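PDB 1NFG: D-hydantoinase from Ralstonia pickettii, which probably hydrolyses, stereospecifically, the cyclic amide bond of D-hydantoin derivatives, using two zinc ions in each subunit. Local coordinates for residues A257-C262 against G305-V310; V340-M345 against T404-A409; V347-N352 against H418-V423. All coordinates share one frame; numbering follows the deposited sequence.

Interaction 1. Residues A257-C262 against G305-V310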
loop_
_atom_site.group_PDB
_atom_site.type_symbol
_atom_site.label_atom_id
_atom_site.label_comp_id
_atom_site.label_asym_id
_atom_site.label_seq_id
_atom_site.Cartn_x
_atom_site.Cartn_y
_atom_site.Cartn_z
ATOM N N ALA A 257 -16.949 5.234 -2.253
ATOM C CA ALA A 257 -16.622 4.878 -3.622
ATOM C C ALA A 257 -17.225 3.538 -3.991
ATOM O O ALA A 257 -17.113 2.570 -3.235
ATOM C CB ALA A 257 -15.113 4.828 -3.796
ATOM N N LEU A 258 -17.873 3.490 -5.150
ATOM C CA LEU A 258 -18.485 2.263 -5.635
ATOM C C LEU A 258 -17.849 2.010 -6.976
ATOM O O LEU A 258 -17.360 2.942 -7.603
ATOM C CB LEU A 258 -19.991 2.435 -5.828
ATOM C CG LEU A 258 -20.753 3.147 -4.712
ATOM C CD1 LEU A 258 -22.220 3.198 -5.066
ATOM C CD2 LEU A 258 -20.543 2.418 -3.391
ATOM N N ALA A 259 -17.854 0.759 -7.416
ATOM C CA ALA A 259 -17.280 0.425 -8.700
ATOM C C ALA A 259 -17.937 -0.825 -9.267
ATOM O O ALA A 259 -18.662 -1.532 -8.568
ATOM C CB ALA A 259 -15.781 0.224 -8.564
ATOM N N GLU A 260 -17.672 -1.091 -10.540
ATOM C CA GLU A 260 -18.228 -2.246 -11.234
ATOM C C GLU A 260 -17.212 -2.734 -12.262
ATOM O O GLU A 260 -16.149 -2.135 -12.423
ATOM C CB GLU A 260 -19.508 -1.840 -11.974
ATOM C CG GLU A 260 -19.313 -0.629 -12.904
ATOM C CD GLU A 260 -20.221 -0.647 -14.132
ATOM O OE1 GLU A 260 -21.450 -0.806 -13.967
ATOM O OE2 GLU A 260 -19.708 -0.496 -15.266
ATOM N N THR A 261 -17.534 -3.835 -12.937
ATOM C CA THR A 261 -16.687 -4.353 -14.013
ATOM C C THR A 261 -17.653 -4.792 -15.095
ATOM O O THR A 261 -18.877 -4.724 -14.910
ATOM C CB THR A 261 -15.854 -5.582 -13.641
ATOM O OG1 THR A 261 -15.453 -5.493 -12.277
ATOM C CG2 THR A 261 -14.605 -5.637 -14.508
ATOM N N CYS A 262 -17.109 -5.252 -16.214
ATOM C CA CYS A 262 -17.953 -5.672 -17.302
ATOM C C CYS A 262 -17.474 -7.005 -17.837
ATOM O O CYS A 262 -16.278 -7.256 -17.951
ATOM C CB CYS A 262 -17.968 -4.591 -18.395
ATOM S SG CYS A 262 -18.494 -2.936 -17.786
ATOM N N GLY A 305 -16.747 -9.529 -2.796
ATOM C CA GLY A 305 -17.820 -8.549 -2.729
ATOM C C GLY A 305 -17.448 -7.088 -2.918
ATOM O O GLY A 305 -18.143 -6.193 -2.434
ATOM N N VAL A 306 -16.360 -6.841 -3.630
ATOM C CA VAL A 306 -15.904 -5.483 -3.867
ATOM C C VAL A 306 -16.814 -4.693 -4.812
ATOM O O VAL A 306 -17.240 -3.586 -4.483
ATOM C CB VAL A 306 -14.470 -5.494 -4.437
ATOM C CG1 VAL A 306 -14.022 -4.087 -4.777
ATOM C CG2 VAL A 306 -13.531 -6.125 -3.430
ATOM N N PHE A 307 -17.111 -5.269 -5.976
ATOM C CA PHE A 307 -17.939 -4.614 -6.991
ATOM C C PHE A 307 -19.445 -4.668 -6.765
ATOM O O PHE A 307 -19.966 -5.599 -6.156
ATOM C CB PHE A 307 -17.627 -5.201 -8.365
ATOM C CG PHE A 307 -16.221 -4.943 -8.830
ATOM C CD1 PHE A 307 -15.716 -3.643 -8.873
ATOM C CD2 PHE A 307 -15.407 -5.994 -9.249
ATOM C CE1 PHE A 307 -14.426 -3.396 -9.333
ATOM C CE2 PHE A 307 -14.113 -5.756 -9.710
ATOM C CZ PHE A 307 -13.621 -4.456 -9.755
ATOM N N GLU A 308 -20.144 -3.663 -7.281
ATOM C CA GLU A 308 -21.590 -3.587 -7.141
ATOM C C GLU A 308 -22.303 -4.437 -8.185
ATOM O O GLU A 308 -23.467 -4.796 -8.005
ATOM C CB GLU A 308 -22.053 -2.145 -7.282
ATOM C CG GLU A 308 -21.413 -1.208 -6.307
ATOM C CD GLU A 308 -21.648 -1.633 -4.887
ATOM O OE1 GLU A 308 -22.809 -1.938 -4.554
ATOM O OE2 GLU A 308 -20.678 -1.657 -4.099
ATOM N N THR A 309 -21.609 -4.774 -9.268
ATOM C CA THR A 309 -22.239 -5.558 -10.320
ATOM C C THR A 309 -21.273 -5.837 -11.452
ATOM O O THR A 309 -20.150 -5.355 -11.451
ATOM C CB THR A 309 -23.441 -4.782 -10.932
ATOM O OG1 THR A 309 -24.084 -5.580 -11.932
ATOM C CG2 THR A 309 -22.958 -3.498 -11.593
ATOM N N VAL A 310 -21.727 -6.632 -12.414
ATOM C CA VAL A 310 -20.952 -6.930 -13.611
ATOM C C VAL A 310 -21.910 -6.540 -14.733
ATOM O O VAL A 310 -22.817 -7.305 -15.066
ATOM C CB VAL A 310 -20.614 -8.430 -13.757
ATOM C CG1 VAL A 310 -19.918 -8.668 -15.095
ATOM C CG2 VAL A 310 -19.730 -8.892 -12.608
HETATM O O HOH W 1 -18.153 -0.847 -4.912
#
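Ala-259 and Glu-308 meet through their backbones: Glu-308 N reaches Ala-259 O at 2.9 Å, almost straight at the hydrogen (174°). Further on, Thr-261 N points to Thr-309 O in a weak bond, 3.4 Å long, and Thr-261 pairs with Val-310 in a parallel bridge. Between Ala-259 N and the other segment sits a water, which accepts from that N-H and donates to Val-306 O and to Glu-308 OE2. The same carboxylate oxygen forms a salt bridge with Arg-368.

The side-chain packing centres on Phe-307. Its ring carries Thr-261 OG1 over one face, while Ala-259 CB sits in plane at its edge, 3.9 Å from Phe-307 CD1. Glu-260 and Thr-309 run side by side, pointing the same way, with Glu-260 CB 3.8 Å from Thr-309 CG2. Glu-260 OE1 bonds Tyr-234 OH, while OE2 bonds ND1 of the zinc ligand His-57 and the backbone N of His-237, which would orient these ligands.

Here the loop after helix 292-303 comes alongside strand 257-262 and enters the next parallel strand, 310-311, of the TIM barrel of the metallo-dependent hydrolases, next to the metal site.

Interaction 2. Residues V340-M345 against T404-A409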
loop_
_atom_site.group_PDB
_atom_site.type_symbol
_atom_site.label_atom_id
_atom_site.label_comp_id
_atom_site.label_asym_id
_atom_site.label_seq_id
_atom_site.Cartn_x
_atom_site.Cartn_y
_atom_site.Cartn_z
ATOM N N VAL A 340 -24.934 -7.364 -24.229
ATOM C CA VAL A 340 -26.105 -7.321 -23.353
ATOM C C VAL A 340 -26.791 -8.681 -23.235
ATOM O O VAL A 340 -27.347 -9.011 -22.186
ATOM C CB VAL A 340 -27.150 -6.266 -23.826
ATOM C CG1 VAL A 340 -27.896 -6.767 -25.054
ATOM C CG2 VAL A 340 -28.112 -5.944 -22.692
ATOM N N GLU A 341 -26.736 -9.475 -24.300
ATOM C CA GLU A 341 -27.379 -10.784 -24.286
ATOM C C GLU A 341 -26.560 -11.864 -23.589
ATOM O O GLU A 341 -27.104 -12.670 -22.837
ATOM C CB GLU A 341 -27.693 -11.254 -25.709
ATOM C CG GLU A 341 -28.702 -12.404 -25.742
ATOM C CD GLU A 341 -29.031 -12.883 -27.142
ATOM O OE1 GLU A 341 -29.220 -12.038 -28.043
ATOM O OE2 GLU A 341 -29.112 -14.115 -27.339
ATOM N N GLU A 342 -25.257 -11.873 -23.841
ATOM C CA GLU A 342 -24.371 -12.872 -23.265
ATOM C C GLU A 342 -24.010 -12.665 -21.798
ATOM O O GLU A 342 -23.580 -13.609 -21.131
ATOM C CB GLU A 342 -23.078 -12.952 -24.083
ATOM C CG GLU A 342 -23.289 -13.252 -25.557
ATOM C CD GLU A 342 -23.411 -12.001 -26.418
ATOM O OE1 GLU A 342 -24.035 -11.012 -25.976
ATOM O OE2 GLU A 342 -22.891 -12.019 -27.554
ATOM N N ARG A 343 -24.208 -11.450 -21.291
ATOM C CA ARG A 343 -23.838 -11.133 -19.912
ATOM C C ARG A 343 -24.076 -12.224 -18.870
ATOM O O ARG A 343 -23.121 -12.733 -18.287
ATOM C CB ARG A 343 -24.505 -9.833 -19.440
ATOM C CG ARG A 343 -23.968 -9.361 -18.078
ATOM C CD ARG A 343 -24.602 -8.066 -17.581
ATOM N NE ARG A 343 -26.049 -8.180 -17.432
ATOM C CZ ARG A 343 -26.709 -7.924 -16.308
ATOM N NH1 ARG A 343 -26.047 -7.538 -15.224
ATOM N NH2 ARG A 343 -28.029 -8.053 -16.264
ATOM N N LEU A 344 -25.332 -12.589 -18.630
ATOM C CA LEU A 344 -25.629 -13.605 -17.623
ATOM C C LEU A 344 -24.921 -14.936 -17.839
ATOM O O LEU A 344 -24.268 -15.443 -16.927
ATOM C CB LEU A 344 -27.140 -13.853 -17.511
ATOM C CG LEU A 344 -28.060 -12.756 -16.964
ATOM C CD1 LEU A 344 -29.066 -13.387 -16.038
ATOM C CD2 LEU A 344 -27.281 -11.708 -16.216
ATOM N N MET A 345 -25.042 -15.513 -19.027
ATOM C CA MET A 345 -24.392 -16.791 -19.278
ATOM C C MET A 345 -22.907 -16.736 -18.968
ATOM O O MET A 345 -22.374 -17.618 -18.295
ATOM C CB MET A 345 -24.594 -17.236 -20.726
ATOM C CG MET A 345 -25.995 -17.753 -21.026
ATOM S SD MET A 345 -26.139 -18.356 -22.721
ATOM C CE MET A 345 -26.190 -16.791 -23.618
ATOM N N THR A 404 -24.873 -16.203 -34.891
ATOM C CA THR A 404 -25.991 -16.646 -35.719
ATOM C C THR A 404 -27.175 -17.056 -34.854
ATOM O O THR A 404 -28.307 -17.106 -35.325
ATOM C CB THR A 404 -25.605 -17.846 -36.612
ATOM O OG1 THR A 404 -25.182 -18.946 -35.794
ATOM C CG2 THR A 404 -24.491 -17.462 -37.565
ATOM N N ALA A 405 -26.908 -17.344 -33.585
ATOM C CA ALA A 405 -27.958 -17.755 -32.663
ATOM C C ALA A 405 -28.357 -16.640 -31.704
ATOM O O ALA A 405 -29.285 -16.794 -30.913
ATOM C CB ALA A 405 -27.509 -18.985 -31.884
ATOM N N MET A 406 -27.657 -15.513 -31.764
ATOM C CA MET A 406 -27.991 -14.395 -30.892
ATOM C C MET A 406 -29.210 -13.659 -31.446
ATOM O O MET A 406 -29.661 -13.955 -32.552
ATOM C CB MET A 406 -26.789 -13.464 -30.740
ATOM C CG MET A 406 -25.622 -14.136 -30.027
ATOM S SD MET A 406 -26.119 -14.931 -28.467
ATOM C CE MET A 406 -26.021 -13.586 -27.377
ATOM N N HIS A 407 -29.738 -12.697 -30.697
ATOM C CA HIS A 407 -30.950 -12.012 -31.140
ATOM C C HIS A 407 -30.917 -10.495 -31.346
ATOM O O HIS A 407 -31.957 -9.835 -31.250
ATOM C CB HIS A 407 -32.089 -12.373 -30.177
ATOM C CG HIS A 407 -32.230 -13.846 -29.943
ATOM N ND1 HIS A 407 -31.329 -14.569 -29.191
ATOM C CD2 HIS A 407 -33.127 -14.742 -30.418
ATOM C CE1 HIS A 407 -31.663 -15.847 -29.216
ATOM N NE2 HIS A 407 -32.749 -15.979 -29.954
ATOM N N ASN A 408 -29.749 -9.933 -31.635
ATOM C CA ASN A 408 -29.667 -8.492 -31.856
ATOM C C ASN A 408 -29.319 -8.215 -33.323
ATOM O O ASN A 408 -29.354 -9.127 -34.155
ATOM C CB ASN A 408 -28.641 -7.859 -30.904
ATOM C CG ASN A 408 -27.208 -8.098 -31.334
ATOM O OD1 ASN A 408 -26.867 -9.158 -31.864
ATOM N ND2 ASN A 408 -26.355 -7.113 -31.092
ATOM N N ALA A 409 -28.986 -6.971 -33.646
ATOM C CA ALA A 409 -28.678 -6.613 -35.027
ATOM C C ALA A 409 -27.189 -6.558 -35.398
ATOM O O ALA A 409 -26.835 -6.008 -36.445
ATOM C CB ALA A 409 -29.341 -5.282 -35.360
#
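Glu-341 reaches across to His-407 and takes hold of it at two points, through the backbone N-H and through the ring. This ties the residues leading into helix 343-352 to the loop between strands 390-400 and 419-429. The glutamate CG is anti to its own backbone N (chi1 -164°), and the chain stays extended beyond it, which carries the carboxylate over to the 404-409 loop. There the Glu-341 and His-407 side chains cross at about a right angle, with carboxylate and imidazole planes 42° apart.

The two oxygens work differently. OE1 of Glu-341 presents its syn lone pair to the backbone N of His-407, at 2.8 Å. OE2 of Glu-341 takes the ring N-H from His-407 ND1 at 2.9 Å; it lies close to the imidazole plane, whereas ND1 approaches it from above the carboxylate plane, 36° out. A weak branch of the same N-H goes to Glu-341 OE1, 3.5 Å from His-407 ND1.

Met-406 slides past Glu-341 in the opposite direction, its chain bent at both chi2 and chi3, and crosses Glu-342 obliquely; the modelled position of its methyl is doubtful. The glutamates part company at their polar ends: Glu-342 OE2 bonds to the hydroxyl of Ser-413. Helix 73-82 packs alongside, with Ala-79 against Glu-341 and Cys-82 against His-407, and Asn-408 ties the same loop to Asp-71.

Chemically this is a His-carboxylate hydrogen bond joined to a backbone grip on the same residue. Glu-341 is buried, and the two N-H donors of His-407 satisfy both its oxygens. The geometry is consistent with ND1 as the donor, and the nearby carboxylate would tend to stabilise a positively charged imidazole, if the ring takes up a second proton.

Interaction 3. Residues V347-N352 against H418-V423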
loop_
_atom_site.group_PDB
_atom_site.type_symbol
_atom_site.label_atom_id
_atom_site.label_comp_id
_atom_site.label_asym_id
_atom_site.label_seq_id
_atom_site.Cartn_x
_atom_site.Cartn_y
_atom_site.Cartn_z
ATOM N N VAL A 347 -21.189 -14.545 -17.027
ATOM C CA VAL A 347 -20.919 -14.371 -15.610
ATOM C C VAL A 347 -21.217 -15.676 -14.878
ATOM O O VAL A 347 -20.496 -16.056 -13.950
ATOM C CB VAL A 347 -21.779 -13.237 -15.009
ATOM C CG1 VAL A 347 -21.665 -13.232 -13.489
ATOM C CG2 VAL A 347 -21.335 -11.893 -15.582
ATOM N N TYR A 348 -22.275 -16.364 -15.310
ATOM C CA TYR A 348 -22.679 -17.626 -14.698
ATOM C C TYR A 348 -21.591 -18.698 -14.795
ATOM O O TYR A 348 -21.493 -19.570 -13.929
ATOM C CB TYR A 348 -23.964 -18.158 -15.344
ATOM C CG TYR A 348 -24.474 -19.440 -14.704
ATOM C CD1 TYR A 348 -25.140 -19.413 -13.475
ATOM C CD2 TYR A 348 -24.226 -20.683 -15.292
ATOM C CE1 TYR A 348 -25.541 -20.590 -12.843
ATOM C CE2 TYR A 348 -24.619 -21.861 -14.669
ATOM C CZ TYR A 348 -25.271 -21.807 -13.445
ATOM O OH TYR A 348 -25.622 -22.971 -12.806
ATOM N N GLN A 349 -20.778 -18.649 -15.843
ATOM C CA GLN A 349 -19.724 -19.645 -15.980
ATOM C C GLN A 349 -18.783 -19.557 -14.782
ATOM O O GLN A 349 -18.084 -20.511 -14.456
ATOM C CB GLN A 349 -18.946 -19.432 -17.283
ATOM C CG GLN A 349 -19.816 -19.512 -18.522
ATOM C CD GLN A 349 -20.671 -20.766 -18.547
ATOM O OE1 GLN A 349 -20.160 -21.879 -18.686
ATOM N NE2 GLN A 349 -21.983 -20.591 -18.402
ATOM N N GLY A 350 -18.783 -18.404 -14.125
ATOM C CA GLY A 350 -17.928 -18.218 -12.973
ATOM C C GLY A 350 -18.379 -19.059 -11.796
ATOM O O GLY A 350 -17.570 -19.426 -10.940
ATOM N N VAL A 351 -19.672 -19.364 -11.734
ATOM C CA VAL A 351 -20.157 -20.176 -10.633
ATOM C C VAL A 351 -19.779 -21.615 -10.961
ATOM O O VAL A 351 -19.515 -22.413 -10.068
ATOM C CB VAL A 351 -21.706 -20.027 -10.410
ATOM C CG1 VAL A 351 -22.212 -18.762 -11.075
ATOM C CG2 VAL A 351 -22.447 -21.244 -10.897
ATOM N N ASN A 352 -19.726 -21.932 -12.249
ATOM C CA ASN A 352 -19.353 -23.273 -12.676
ATOM C C ASN A 352 -17.911 -23.579 -12.290
ATOM O O ASN A 352 -17.575 -24.713 -11.967
ATOM C CB ASN A 352 -19.482 -23.415 -14.192
ATOM C CG ASN A 352 -20.900 -23.673 -14.640
ATOM O OD1 ASN A 352 -21.202 -23.623 -15.839
ATOM N ND2 ASN A 352 -21.782 -23.959 -13.686
ATOM N N HIS A 418 -17.288 -19.429 -27.506
ATOM C CA HIS A 418 -17.251 -19.880 -26.115
ATOM C C HIS A 418 -18.287 -20.951 -25.798
ATOM O O HIS A 418 -19.467 -20.815 -26.132
ATOM C CB HIS A 418 -17.447 -18.706 -25.144
ATOM C CG HIS A 418 -16.282 -17.765 -25.079
ATOM N ND1 HIS A 418 -15.682 -17.406 -23.890
ATOM C CD2 HIS A 418 -15.629 -17.080 -26.050
ATOM C CE1 HIS A 418 -14.713 -16.540 -24.132
ATOM N NE2 HIS A 418 -14.660 -16.324 -25.435
ATOM N N LYS A 419 -17.834 -22.022 -25.154
ATOM C CA LYS A 419 -18.724 -23.102 -24.758
ATOM C C LYS A 419 -19.215 -22.754 -23.363
ATOM O O LYS A 419 -18.421 -22.423 -22.484
ATOM C CB LYS A 419 -17.981 -24.442 -24.746
ATOM C CG LYS A 419 -17.520 -24.894 -26.132
ATOM C CD LYS A 419 -16.888 -26.285 -26.109
ATOM C CE LYS A 419 -15.605 -26.305 -25.289
ATOM N NZ LYS A 419 -15.036 -27.678 -25.203
ATOM N N VAL A 420 -20.524 -22.811 -23.163
ATOM C CA VAL A 420 -21.094 -22.475 -21.868
ATOM C C VAL A 420 -21.987 -23.571 -21.322
ATOM O O VAL A 420 -22.521 -24.387 -22.073
ATOM C CB VAL A 420 -21.925 -21.171 -21.946
ATOM C CG1 VAL A 420 -21.055 -20.047 -22.432
ATOM C CG2 VAL A 420 -23.111 -21.349 -22.882
ATOM N N LYS A 421 -22.137 -23.581 -20.005
ATOM C CA LYS A 421 -22.986 -24.548 -19.331
ATOM C C LYS A 421 -23.913 -23.712 -18.459
ATOM O O LYS A 421 -23.464 -23.042 -17.525
ATOM C CB LYS A 421 -22.142 -25.489 -18.472
ATOM C CG LYS A 421 -22.936 -26.586 -17.790
ATOM C CD LYS A 421 -22.034 -27.418 -16.897
ATOM C CE LYS A 421 -22.824 -28.416 -16.072
ATOM N NZ LYS A 421 -21.947 -29.140 -15.110
ATOM N N GLY A 422 -25.202 -23.740 -18.777
ATOM C CA GLY A 422 -26.166 -22.951 -18.030
ATOM C C GLY A 422 -26.710 -21.895 -18.971
ATOM O O GLY A 422 -26.034 -20.907 -19.271
ATOM N N VAL A 423 -27.938 -22.103 -19.437
ATOM C CA VAL A 423 -28.571 -21.198 -20.388
ATOM C C VAL A 423 -29.954 -20.703 -19.956
ATOM O O VAL A 423 -30.706 -21.428 -19.302
ATOM C CB VAL A 423 -28.703 -21.908 -21.752
ATOM C CG1 VAL A 423 -29.493 -21.059 -22.725
ATOM C CG2 VAL A 423 -27.326 -22.213 -22.302
#
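In this amidohydrolase fold, away from the zinc site, helix 343-352 packs on strand 419-429, which runs antiparallel to 390-400. A glutamine side chain, Gln-349, joins the two by bonding both the N-H and the C=O of one residue, Lys-421, at the corner of strand 419-429. OE1 of Gln-349 accepts from Lys-421 N at 2.9 Å, and NE2 of Gln-349 donates to Lys-421 O at 3.0 Å. Neither bond is head-on: the C=O...donor angles are 107° and 114°, and NE2 stands well above the plane of the Lys-421 carbonyl. The chain of Gln-349 bends at chi2 (-51°), which swings CD back toward the strand, and Met-345 O, one turn earlier in the helix, takes another bond from NE2.

Val-420 crosses Gln-349 at about a right angle, its CB 3.6 Å from Gln-349 CD. The aliphatic chain of Lys-421 leads away from the helix.

Tyr-348 also points at the strand, with CE2 3.9 Å from Gly-422 CA. Trp-393 and Phe-361 meet the ring from elsewhere in the chain, and Val-351 CG2 lies over one face. At its edge, close to the ring plane, Tyr-348 CE2 comes 3.3 Å from Lys-421 O, the same oxygen that Gln-349 NE2 uses.

Along the chain, interaction 1 closes before the other two open, while interactions 2 and 3 interlock: 340-345 and 347-352 come first, then 404-409 and 418-423. These two share helix 343-352, with centres about 14 Å apart, and Met-345 packs on Gly-422 and Val-423 between them. Interaction 1 lies about 22 Å from interaction 2 and 20 Å from interaction 3, centre to centre, yet touches both: Arg-343 NH1 probably bonds to Val-310 O, and Val-347 packs on Val-310. The residues leading into the helix and its later turns meet 404-423, while Arg-343 and Val-347 reach Val-310 of the barrel, linking the zinc-bearing barrel to strand 419-429.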